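Bis(5'-nucleosyl)-tetraphosphatase [asymmetrical] (Caenorhabditis elegans, PDB 1KTG) hydrolyses diadenosine tetraphosphate asymmetrically to AMP and ATP, using divalent metal ions such as magnesium, as a member of the Nudix family. Local coordinates at residues D114-A119 with S126-F131. Numbering follows the deposited sequence.
Sequences DAIKIA and SLLRKF
Ala115 and Ile116 of one helix meet Leu128 and Arg129 of the next in an antiparallel helical hairpin of the Nudix fold. The hairpin joins helix 112-119, which follows strand 104-110, to the C-terminal helix 122-137. The N-to-C directions of the two segment axes make an angle of 158°, and the axes approach to 9.8 Å. The contact is mainly apolar. The side chain of Leu128 is about 10 Å from the bound AMP. Ala115 points toward the partner helix, and its CB rests 4.0 Å from CD1 of Leu128. Ala115 also touches Cys110 of strand 104-110, while Leu128 reaches Val9 of strand 3-14, which ties the pair to the sheet. Ile116 lies closest to the second helix, its CA 7.1 Å from that of Leu128. The side chains of Ile116 and Leu128 slide past each other in opposite directions, with Ile116 CG1 4.2 Å from Leu128 CD1. CG1 stands anti to the carbonyl carbon (chi1 -70°), and CD1 continues from it to Arg129. That arginine stretches from CG to NE and crosses Ile116 at about a right angle. A salt bridge from Arg129 NH1 to Glu113 OE1 helps fix the guanidinium group. Ile116 CD1 sits over the centre of one guanidinium face, 3.3 Å above its plane.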
loop_
_atom_site.group_PDB
_atom_site.type_symbol
_atom_site.label_atom_id
_atom_site.label_comp_id
_atom_site.label_asym_id
_atom_site.label_seq_id
_atom_site.Cartn_x
_atom_site.Cartn_y
_atom_site.Cartn_z
ATOM N N ASP A 114 6.813 4.775 12.507
ATOM C CA ASP A 114 7.722 3.736 12.051
ATOM C C ASP A 114 7.505 3.481 10.563
ATOM O O ASP A 114 8.465 3.301 9.789
ATOM C CB ASP A 114 7.457 2.458 12.849
ATOM C CG ASP A 114 8.458 1.373 12.567
ATOM O OD1 ASP A 114 8.040 0.197 12.400
ATOM O OD2 ASP A 114 9.683 1.597 12.502
ATOM N N ALA A 115 6.239 3.468 10.160
ATOM C CA ALA A 115 5.909 3.274 8.761
ATOM C C ALA A 115 6.527 4.384 7.917
ATOM O O ALA A 115 7.073 4.127 6.837
ATOM C CB ALA A 115 4.398 3.219 8.567
ATOM N N ILE A 116 6.465 5.613 8.413
ATOM C CA ILE A 116 7.017 6.750 7.682
ATOM C C ILE A 116 8.530 6.604 7.559
ATOM O O ILE A 116 9.094 6.782 6.478
ATOM C CB ILE A 116 6.647 8.081 8.365
ATOM C CG1 ILE A 116 5.154 8.359 8.204
ATOM C CG2 ILE A 116 7.420 9.229 7.767
ATOM C CD1 ILE A 116 4.627 9.382 9.201
ATOM N N LYS A 117 9.181 6.265 8.664
ATOM C CA LYS A 117 10.622 6.065 8.649
ATOM C C LYS A 117 11.026 4.968 7.654
ATOM O O LYS A 117 11.977 5.145 6.886
ATOM C CB LYS A 117 11.127 5.711 10.044
ATOM N N ILE A 118 10.318 3.839 7.685
ATOM C CA ILE A 118 10.653 2.687 6.840
ATOM C C ILE A 118 10.366 2.964 5.352
ATOM O O ILE A 118 11.152 2.577 4.485
ATOM C CB ILE A 118 9.918 1.410 7.321
ATOM C CG1 ILE A 118 10.539 0.911 8.633
ATOM C CG2 ILE A 118 9.979 0.316 6.260
ATOM C CD1 ILE A 118 9.817 -0.286 9.276
ATOM N N ALA A 119 9.266 3.655 5.072
ATOM C CA ALA A 119 8.867 3.980 3.696
ATOM C C ALA A 119 9.847 4.988 3.109
ATOM O O ALA A 119 10.078 5.023 1.903
ATOM C CB ALA A 119 7.460 4.523 3.665
ATOM N N SER A 126 3.865 11.865 3.829
ATOM C CA SER A 126 2.730 12.796 3.844
ATOM C C SER A 126 1.405 12.079 3.560
ATOM O O SER A 126 0.379 12.393 4.163
ATOM C CB SER A 126 2.961 13.910 2.825
ATOM O OG SER A 126 4.070 14.693 3.201
ATOM N N LEU A 127 1.440 11.108 2.650
ATOM C CA LEU A 127 0.260 10.326 2.304
ATOM C C LEU A 127 -0.211 9.524 3.523
ATOM O O LEU A 127 -1.394 9.530 3.872
ATOM C CB LEU A 127 0.579 9.400 1.121
ATOM C CG LEU A 127 -0.560 8.541 0.576
ATOM C CD1 LEU A 127 -0.333 8.227 -0.906
ATOM C CD2 LEU A 127 -0.677 7.256 1.368
ATOM N N LEU A 128 0.722 8.862 4.196
ATOM C CA LEU A 128 0.383 8.081 5.382
ATOM C C LEU A 128 -0.203 8.986 6.476
ATOM O O LEU A 128 -1.154 8.603 7.154
ATOM C CB LEU A 128 1.619 7.315 5.897
ATOM C CG LEU A 128 2.142 6.187 4.997
ATOM C CD1 LEU A 128 3.492 5.676 5.489
ATOM C CD2 LEU A 128 1.156 5.061 4.889
ATOM N N ARG A 129 0.341 10.193 6.634
ATOM C CA ARG A 129 -0.197 11.125 7.624
ATOM C C ARG A 129 -1.633 11.500 7.265
ATOM O O ARG A 129 -2.504 11.559 8.135
ATOM C CB ARG A 129 0.669 12.387 7.733
ATOM C CG ARG A 129 2.025 12.117 8.351
ATOM C CD ARG A 129 2.829 13.336 8.714
ATOM N NE ARG A 129 4.139 12.960 9.247
ATOM C CZ ARG A 129 4.367 12.520 10.489
ATOM N NH1 ARG A 129 5.602 12.205 10.855
ATOM N NH2 ARG A 129 3.379 12.404 11.375
ATOM N N LYS A 130 -1.875 11.728 5.977
ATOM C CA LYS A 130 -3.201 12.092 5.488
ATOM C C LYS A 130 -4.200 10.982 5.771
ATOM O O LYS A 130 -5.312 11.224 6.258
ATOM C CB LYS A 130 -3.139 12.359 3.988
ATOM N N PHE A 131 -3.785 9.758 5.463
ATOM C CA PHE A 131 -4.604 8.581 5.668
ATOM C C PHE A 131 -4.860 8.341 7.153
ATOM O O PHE A 131 -5.960 7.965 7.536
ATOM C CB PHE A 131 -3.937 7.373 5.021
ATOM C CG PHE A 131 -4.117 7.318 3.521
ATOM C CD1 PHE A 131 -3.908 6.138 2.829
ATOM C CD2 PHE A 131 -4.514 8.450 2.809
ATOM C CE1 PHE A 131 -4.105 6.069 1.444
ATOM C CE2 PHE A 131 -4.705 8.391 1.419
ATOM C CZ PHE A 131 -4.495 7.208 0.742
#